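PDB 3BEE: putative YfrE protein from Vibrio parahaemolyticus RIMD 2210633, which is of unknown function but, as a tetratricopeptide repeat protein of the CcmH family, probably takes part in cytochrome c biogenesis at the membrane. Local coordinates for residues T15-Y18 with A23-D26; Y41-L46 with P75-V80. All coordinates share one frame; numbering follows the deposited sequence.

The chain is the C-terminal part of a longer, probably membrane-anchored protein, and its five helices are consistent with a TPR-like stack. Contact 1, residues 15-18 with 23-26, comes first along the chain and closes before contact 2 opens; it packs the end of helix 6-18 against the connection leading to helix 26-38. Contact 2, residues 41-46 with 75-80, joins the first turn of helix 43-55 to the loop leading into helix 79-92, across 28 intervening residues. Their centres lie about 20 Å apart on opposite sides of the centre of the chain, with nearest atoms about 7 Å apart. Helix 43-55 ties them together: it begins in contact 2, and farther along D52 receives Y17 of contact 1.

Contact 1. Residues T15-Y18 with A23-D26; sequences TLYY and AMTD. With EDO (1,2-ethanediol), chain C.
Y17, near the end of helix 6-18, and A23, in the connection to helix 26-38, bring their CA atoms to 5.6 Å, so the backbone doubles back closely on the helix it has just left. This is the connection of a TPR-type helical hairpin. Within it M24 is the centre of an inverse gamma turn, with a weak bond from T25 N to A23 O. The methyl of A23 points away from the helix, and it is its backbone carbonyl that meets the tyrosine: Y17 CD1 lies 3.6 Å from A23 O, which approaches the ring obliquely.

Y17 swings its ring over to the connection by placing CG opposite the backbone N (chi1 -175°), and its hydroxyl hydrogen-bonds D52 of helix 43-55. The ring thus has an apolar flank and an anchored polar end, a combination tyrosine can supply. M24, a selenomethionine, bends at chi2 and chi3 and returns its methyl to the ring, with CE 3.8 Å from Y17 CE1. Within the helix, Y17 CD2 stands 3.6 Å above the centre of the Y18 ring, while Y18 CG lies at the edge of the Y17 ring, in its plane.

T25 is the N-cap of helix 26-38, its OG1 bonded to V28 N. Beside it, a 1,2-ethanediol, probably from the crystallisation liquor, is hydrogen-bonded to E27 N, and its O2 takes a nearly straight bond (173°) from D26 N at 3.1 Å.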
loop_
_atom_site.group_PDB
_atom_site.type_symbol
_atom_site.label_atom_id
_atom_site.label_comp_id
_atom_site.label_asym_id
_atom_site.label_seq_id
_atom_site.Cartn_x
_atom_site.Cartn_y
_atom_site.Cartn_z
ATOM N N THR A 15 -9.500 -6.628 -0.283
ATOM C CA THR A 15 -10.472 -7.579 -0.817
ATOM C C THR A 15 -11.220 -7.001 -2.034
ATOM O O THR A 15 -11.311 -7.644 -3.076
ATOM C CB THR A 15 -11.485 -8.043 0.247
ATOM O OG1 THR A 15 -10.792 -8.698 1.313
ATOM C CG2 THR A 15 -12.448 -9.030 -0.357
ATOM N N LEU A 16 -11.753 -5.788 -1.899
ATOM C CA LEU A 16 -12.471 -5.158 -3.001
ATOM C C LEU A 16 -11.574 -4.935 -4.217
ATOM O O LEU A 16 -12.042 -5.072 -5.343
ATOM C CB LEU A 16 -13.101 -3.841 -2.580
ATOM C CG LEU A 16 -14.176 -3.891 -1.508
ATOM C CD1 LEU A 16 -14.210 -2.518 -0.920
ATOM C CD2 LEU A 16 -15.538 -4.307 -2.038
ATOM N N TYR A 17 -10.297 -4.624 -3.986
ATOM C CA TYR A 17 -9.324 -4.470 -5.060
ATOM C C TYR A 17 -9.036 -5.762 -5.853
ATOM O O TYR A 17 -9.359 -5.822 -7.058
ATOM C CB TYR A 17 -8.000 -3.921 -4.510
ATOM C CG TYR A 17 -6.953 -3.623 -5.575
ATOM C CD1 TYR A 17 -6.956 -2.403 -6.247
ATOM C CD2 TYR A 17 -5.941 -4.545 -5.882
ATOM C CE1 TYR A 17 -5.981 -2.107 -7.194
ATOM C CE2 TYR A 17 -4.961 -4.266 -6.841
ATOM C CZ TYR A 17 -4.995 -3.053 -7.503
ATOM O OH TYR A 17 -4.061 -2.745 -8.457
ATOM N N TYR A 18 -8.373 -6.747 -5.198
ATOM C CA TYR A 18 -7.855 -8.002 -5.873
ATOM C C TYR A 18 -8.917 -8.895 -6.450
ATOM O O TYR A 18 -8.678 -9.620 -7.457
ATOM C CB TYR A 18 -6.908 -8.862 -4.993
ATOM C CG TYR A 18 -5.542 -8.228 -4.872
ATOM C CD1 TYR A 18 -4.686 -8.144 -5.977
ATOM C CD2 TYR A 18 -5.138 -7.631 -3.679
ATOM C CE1 TYR A 18 -3.418 -7.507 -5.883
ATOM C CE2 TYR A 18 -3.900 -6.984 -3.565
ATOM C CZ TYR A 18 -3.046 -6.935 -4.668
ATOM O OH TYR A 18 -1.860 -6.297 -4.547
ATOM N N ALA A 23 -9.020 -2.844 -9.497
ATOM C CA ALA A 23 -9.386 -1.455 -9.787
ATOM C C ALA A 23 -9.359 -0.639 -8.506
ATOM O O ALA A 23 -9.997 -1.006 -7.503
ATOM C CB ALA A 23 -10.783 -1.366 -10.432
HETATM N N MSE A 24 -8.633 0.470 -8.571
HETATM C CA MSE A 24 -8.620 1.521 -7.543
HETATM C C MSE A 24 -9.909 2.381 -7.669
HETATM O O MSE A 24 -9.892 3.493 -8.195
HETATM C CB MSE A 24 -7.355 2.366 -7.756
HETATM C CG MSE A 24 -6.965 3.356 -6.658
HETATM SE SE MSE A 24 -6.950 2.523 -4.865
HETATM C CE MSE A 24 -5.605 1.055 -5.203
ATOM N N THR A 25 -11.041 1.822 -7.261
ATOM C CA THR A 25 -12.341 2.531 -7.334
ATOM C C THR A 25 -12.401 3.592 -6.245
ATOM O O THR A 25 -11.559 3.601 -5.345
ATOM C CB THR A 25 -13.508 1.557 -7.100
ATOM O OG1 THR A 25 -13.414 1.025 -5.770
ATOM C CG2 THR A 25 -13.465 0.410 -8.109
ATOM N N ASP A 26 -13.378 4.495 -6.328
ATOM C CA ASP A 26 -13.641 5.433 -5.240
ATOM C C ASP A 26 -13.822 4.708 -3.887
ATOM O O ASP A 26 -13.337 5.181 -2.855
ATOM C CB ASP A 26 -14.857 6.311 -5.564
ATOM C CG ASP A 26 -14.596 7.239 -6.752
ATOM O OD1 ASP A 26 -13.407 7.401 -7.112
ATOM O OD2 ASP A 26 -15.554 7.793 -7.331
HETATM C C1 EDO C . -16.924 3.896 -7.418
HETATM O O1 EDO C . -16.570 3.060 -6.294
HETATM C C2 EDO C . -16.220 3.509 -8.732
HETATM O O2 EDO C . -15.060 4.358 -8.949
#

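Contact 2. Residues Y41-L46 with P75-V80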
loop_
_atom_site.group_PDB
_atom_site.type_symbol
_atom_site.label_atom_id
_atom_site.label_comp_id
_atom_site.label_asym_id
_atom_site.label_seq_id
_atom_site.Cartn_x
_atom_site.Cartn_y
_atom_site.Cartn_z
ATOM N N TYR A 41 1.184 5.571 8.382
ATOM C CA TYR A 41 2.184 4.627 7.852
ATOM C C TYR A 41 1.675 3.181 7.864
ATOM O O TYR A 41 2.446 2.225 7.911
ATOM C CB TYR A 41 3.550 4.794 8.573
ATOM C CG TYR A 41 4.192 6.130 8.249
ATOM C CD1 TYR A 41 4.990 6.279 7.107
ATOM C CD2 TYR A 41 3.951 7.255 9.041
ATOM C CE1 TYR A 41 5.550 7.509 6.771
ATOM C CE2 TYR A 41 4.511 8.494 8.724
ATOM C CZ TYR A 41 5.310 8.609 7.586
ATOM O OH TYR A 41 5.870 9.827 7.257
ATOM N N ASN A 42 0.355 3.029 7.804
ATOM C CA ASN A 42 -0.233 1.701 7.800
ATOM C C ASN A 42 0.335 0.846 6.665
ATOM O O ASN A 42 0.307 1.245 5.505
ATOM C CB ASN A 42 -1.743 1.763 7.700
ATOM C CG ASN A 42 -2.369 0.422 7.887
ATOM O OD1 ASN A 42 -2.586 -0.309 6.918
ATOM N ND2 ASN A 42 -2.639 0.060 9.141
ATOM N N GLU A 43 0.855 -0.323 7.032
ATOM C CA GLU A 43 1.554 -1.192 6.120
ATOM C C GLU A 43 0.619 -1.774 5.093
ATOM O O GLU A 43 0.912 -1.725 3.924
ATOM C CB GLU A 43 2.248 -2.327 6.879
ATOM C CG GLU A 43 3.213 -3.162 5.974
ATOM C CD GLU A 43 4.225 -4.002 6.798
ATOM O OE1 GLU A 43 4.118 -4.021 8.061
ATOM O OE2 GLU A 43 5.117 -4.633 6.170
ATOM N N ALA A 44 -0.505 -2.331 5.531
ATOM C CA ALA A 44 -1.492 -2.894 4.603
ATOM C C ALA A 44 -1.957 -1.875 3.535
ATOM O O ALA A 44 -2.065 -2.212 2.362
ATOM C CB ALA A 44 -2.665 -3.469 5.354
ATOM N N ALA A 45 -2.212 -0.635 3.958
ATOM C CA ALA A 45 -2.741 0.410 3.090
ATOM C C ALA A 45 -1.698 0.911 2.080
ATOM O O ALA A 45 -1.958 0.944 0.879
ATOM C CB ALA A 45 -3.282 1.563 3.928
ATOM N N LEU A 46 -0.519 1.297 2.569
ATOM C CA LEU A 46 0.528 1.803 1.706
ATOM C C LEU A 46 1.015 0.714 0.770
ATOM O O LEU A 46 1.393 0.972 -0.378
ATOM C CB LEU A 46 1.698 2.346 2.539
ATOM C CG LEU A 46 1.434 3.667 3.266
ATOM C CD1 LEU A 46 2.691 4.122 4.037
ATOM C CD2 LEU A 46 0.999 4.743 2.292
ATOM N N PRO A 75 8.815 -1.441 14.435
ATOM C CA PRO A 75 9.971 -2.337 14.463
ATOM C C PRO A 75 9.748 -3.620 13.666
ATOM O O PRO A 75 10.702 -4.176 13.138
ATOM C CB PRO A 75 10.128 -2.666 15.960
ATOM C CG PRO A 75 9.420 -1.586 16.663
ATOM C CD PRO A 75 8.278 -1.210 15.789
ATOM N N ASN A 76 8.496 -4.064 13.573
ATOM C CA ASN A 76 8.146 -5.311 12.876
ATOM C C ASN A 76 8.014 -5.204 11.339
ATOM O O ASN A 76 7.872 -6.227 10.654
ATOM C CB ASN A 76 6.864 -5.916 13.470
ATOM C CG ASN A 76 6.940 -6.109 14.979
ATOM O OD1 ASN A 76 7.975 -6.508 15.533
ATOM N ND2 ASN A 76 5.830 -5.825 15.656
ATOM N N LEU A 77 8.062 -3.986 10.801
ATOM C CA LEU A 77 8.003 -3.772 9.328
ATOM C C LEU A 77 9.015 -4.633 8.564
ATOM O O LEU A 77 10.214 -4.608 8.869
ATOM C CB LEU A 77 8.232 -2.298 8.982
ATOM C CG LEU A 77 8.094 -1.832 7.521
ATOM C CD1 LEU A 77 6.649 -1.870 7.114
ATOM C CD2 LEU A 77 8.634 -0.419 7.332
ATOM N N ASP A 78 8.540 -5.363 7.552
ATOM C CA ASP A 78 9.421 -6.183 6.715
ATOM C C ASP A 78 10.093 -5.309 5.661
ATOM O O ASP A 78 9.684 -5.283 4.486
ATOM C CB ASP A 78 8.664 -7.345 6.039
ATOM C CG ASP A 78 9.594 -8.295 5.304
ATOM O OD1 ASP A 78 10.823 -8.068 5.330
ATOM O OD2 ASP A 78 9.101 -9.276 4.699
ATOM N N ARG A 79 11.140 -4.623 6.097
ATOM C CA ARG A 79 11.899 -3.704 5.270
ATOM C C ARG A 79 12.569 -4.432 4.151
ATOM O O ARG A 79 12.677 -3.894 3.060
ATOM C CB ARG A 79 12.960 -2.975 6.100
ATOM C CG ARG A 79 12.400 -1.781 6.801
ATOM C CD ARG A 79 13.347 -1.163 7.815
ATOM N NE ARG A 79 12.502 -0.394 8.709
ATOM C CZ ARG A 79 12.184 0.885 8.531
ATOM N NH1 ARG A 79 12.723 1.583 7.526
ATOM N NH2 ARG A 79 11.344 1.464 9.381
ATOM N N VAL A 80 13.028 -5.651 4.428
ATOM C CA VAL A 80 13.699 -6.456 3.423
ATOM C C VAL A 80 12.825 -6.666 2.171
ATOM O O VAL A 80 13.268 -6.407 1.062
ATOM C CB VAL A 80 14.264 -7.779 3.998
ATOM C CG1 VAL A 80 14.858 -8.662 2.884
ATOM C CG2 VAL A 80 15.358 -7.493 5.034
#
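The carboxylate of E43 carries a methyl of L77 on one face: L77 CD1 sits almost straight above E43 CD, 3.2 Å away, a distance short enough to be doubtful in detail. In this TPR-type stack of helices the other methyl of the same leucine serves a second flat group, for L77 CD2 lies 3.8 Å above the guanidinium plane of R79, offset toward its rim. Branched leucine therefore suits a place between two planar charged groups, and it also packs on L69 of helix 59-70, while R79 NH1 is hydrogen-bonded to L70 O.

The contact joins the first turn of helix 43-55 to the loop leading into helix 79-92, with E43 and L77 nearest in the backbone, CA to CA 7.7 Å. A trans first torsion (chi1 -171°) and an extended chain beyond it give E43 the reach to bring its carboxylate across. E43 OE2 comes within 3.8 Å of D78 N. The like charges stay well apart, OE2 of E43 and OD2 of D78 being 6.3 Å from each other.

Both helix starts are capped by short side chains. D78, centre of an inverse gamma turn, is the N-cap of helix 79-92, and its OD2 also bonds T81 OG1. At the other start, buried N42 bonds T7 and E39 through ND2, while its OD1 receives A45 N at 3.0 Å on a lone pair in the carbonyl plane.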